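Local atomic coordinates of tetracycline Repressor, class A (Pseudomonas sp., PDB entry 5MRU), a protein that represses the tetracycline resistance gene by binding its operator DNA through a helix-turn-helix region, and loses affinity for the operator when tetracycline binds. Residues A58-N63 and R87-A92. Numbering follows the deposited sequence.
Sequences AMLAEN and RQALLA
Ala89 meets three residues of the facing helix, Met59, Leu60 and Asn63, and illustrates how a small side chain can sit at the centre of a helix contact: it is the residue most covered by the other segment, and its CA lies 4.9 Å from Asn63 CA. The segment axes approach to 8.7 Å, with 120° between their N-to-C directions. Leu60 reaches Ala89 by the end of its side chain, CD2 meeting CB at 3.6 Å, and the carbonyl O of Met59 lies 3.8 Å from the same methyl. Asn63 closes in one turn after Met59, its CB resting against Ala89 CA, while its amide extends further and puts ND2 3.6 Å from Ala92 CB. Met59 points its CB at Ala89 O, 4.0 Å away; with CG anti to its carbonyl carbon (chi1 -79°) and an extended chain beyond, SD passes the same oxygen at 4.1 Å. The contact is thus mainly van der Waals, with backbone carbonyls among the touching atoms and the Asn63 amide at the rim. It joins helix 48-63, which follows the DNA-binding helix-turn-helix, to helix 75-91. Leu60, packed on Ala89, also lines the anhydrotetracycline pocket, the inducer site characteristic of TetR repressors.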
loop_
_atom_site.group_PDB
_atom_site.type_symbol
_atom_site.label_atom_id
_atom_site.label_comp_id
_atom_site.label_asym_id
_atom_site.label_seq_id
_atom_site.Cartn_x
_atom_site.Cartn_y
_atom_site.Cartn_z
ATOM N N ALA A 58 -15.847 0.478 -9.700
ATOM C CA ALA A 58 -16.153 -0.501 -10.748
ATOM C C ALA A 58 -15.353 -1.790 -10.592
ATOM O O ALA A 58 -15.877 -2.905 -10.794
ATOM C CB ALA A 58 -15.911 0.086 -12.121
ATOM N N MET A 59 -14.101 -1.637 -10.197
ATOM C CA MET A 59 -13.240 -2.778 -10.044
ATOM C C MET A 59 -13.794 -3.772 -9.062
ATOM O O MET A 59 -13.738 -4.966 -9.306
ATOM C CB MET A 59 -11.849 -2.332 -9.643
ATOM C CG MET A 59 -11.073 -1.821 -10.830
ATOM S SD MET A 59 -9.421 -1.399 -10.305
ATOM C CE MET A 59 -9.128 -0.112 -11.502
ATOM N N LEU A 60 -14.359 -3.258 -7.981
ATOM C CA LEU A 60 -15.008 -4.070 -6.949
ATOM C C LEU A 60 -16.348 -4.618 -7.382
ATOM O O LEU A 60 -16.680 -5.742 -7.104
ATOM C CB LEU A 60 -15.195 -3.249 -5.662
ATOM C CG LEU A 60 -13.939 -2.615 -5.009
ATOM C CD1 LEU A 60 -14.246 -2.027 -3.623
ATOM C CD2 LEU A 60 -12.771 -3.602 -4.936
ATOM N N ALA A 61 -17.147 -3.801 -8.031
ATOM C CA ALA A 61 -18.437 -4.265 -8.526
ATOM C C ALA A 61 -18.229 -5.542 -9.374
ATOM O O ALA A 61 -18.866 -6.548 -9.141
ATOM C CB ALA A 61 -19.131 -3.159 -9.327
ATOM N N GLU A 62 -17.272 -5.483 -10.294
ATOM C CA GLU A 62 -16.946 -6.559 -11.214
ATOM C C GLU A 62 -16.293 -7.781 -10.576
ATOM O O GLU A 62 -16.558 -8.884 -11.014
ATOM C CB GLU A 62 -15.988 -6.030 -12.285
ATOM C CG GLU A 62 -15.762 -6.938 -13.488
ATOM C CD GLU A 62 -14.800 -6.295 -14.474
ATOM O OE1 GLU A 62 -13.576 -6.435 -14.272
ATOM O OE2 GLU A 62 -15.255 -5.613 -15.428
ATOM N N ASN A 63 -15.407 -7.606 -9.594
ATOM C CA ASN A 63 -14.620 -8.764 -9.113
ATOM C C ASN A 63 -14.595 -9.144 -7.615
ATOM O O ASN A 63 -14.183 -10.265 -7.279
ATOM C CB ASN A 63 -13.188 -8.624 -9.624
ATOM C CG ASN A 63 -13.019 -9.161 -11.026
ATOM O OD1 ASN A 63 -13.258 -10.354 -11.288
ATOM N ND2 ASN A 63 -12.594 -8.295 -11.935
ATOM N N ARG A 87 -8.315 -8.368 -2.968
ATOM C CA ARG A 87 -7.023 -8.420 -3.648
ATOM C C ARG A 87 -7.128 -8.702 -5.107
ATOM O O ARG A 87 -6.476 -8.071 -5.891
ATOM C CB ARG A 87 -6.153 -9.514 -3.041
ATOM C CG ARG A 87 -4.895 -9.760 -3.823
ATOM C CD ARG A 87 -3.826 -10.397 -2.960
ATOM N NE ARG A 87 -2.558 -10.680 -3.680
ATOM C CZ ARG A 87 -2.269 -11.816 -4.323
ATOM N NH1 ARG A 87 -3.156 -12.779 -4.388
ATOM N NH2 ARG A 87 -1.091 -11.984 -4.913
ATOM N N GLN A 88 -7.922 -9.684 -5.469
ATOM C CA GLN A 88 -8.116 -10.014 -6.901
ATOM C C GLN A 88 -8.819 -8.892 -7.679
ATOM O O GLN A 88 -8.531 -8.676 -8.871
ATOM C CB GLN A 88 -8.868 -11.344 -7.066
ATOM C CG GLN A 88 -8.059 -12.559 -6.603
ATOM C CD GLN A 88 -6.714 -12.691 -7.326
ATOM O OE1 GLN A 88 -5.721 -13.151 -6.741
ATOM N NE2 GLN A 88 -6.667 -12.258 -8.594
ATOM N N ALA A 89 -9.711 -8.155 -7.009
ATOM C CA ALA A 89 -10.341 -6.991 -7.637
ATOM C C ALA A 89 -9.283 -5.936 -7.964
ATOM O O ALA A 89 -9.304 -5.317 -9.012
ATOM C CB ALA A 89 -11.400 -6.431 -6.709
ATOM N N LEU A 90 -8.348 -5.741 -7.041
ATOM C CA LEU A 90 -7.253 -4.804 -7.230
ATOM C C LEU A 90 -6.284 -5.223 -8.337
ATOM O O LEU A 90 -5.849 -4.357 -9.114
ATOM C CB LEU A 90 -6.484 -4.621 -5.925
ATOM C CG LEU A 90 -7.267 -4.004 -4.783
ATOM C CD1 LEU A 90 -6.395 -3.641 -3.590
ATOM C CD2 LEU A 90 -7.995 -2.761 -5.262
ATOM N N LEU A 91 -6.018 -6.538 -8.438
ATOM C CA LEU A 91 -5.077 -7.103 -9.404
ATOM C C LEU A 91 -5.629 -7.260 -10.830
ATOM O O LEU A 91 -4.851 -7.285 -11.774
ATOM C CB LEU A 91 -4.527 -8.453 -8.874
ATOM C CG LEU A 91 -3.500 -8.447 -7.683
ATOM C CD1 LEU A 91 -3.205 -9.819 -7.123
ATOM C CD2 LEU A 91 -2.171 -7.790 -8.066
ATOM N N ALA A 92 -6.946 -7.362 -10.992
ATOM C CA ALA A 92 -7.593 -7.362 -12.305
ATOM C C ALA A 92 -7.276 -6.178 -13.249
ATOM O O ALA A 92 -7.588 -6.242 -14.434
ATOM C CB ALA A 92 -9.109 -7.382 -12.136
#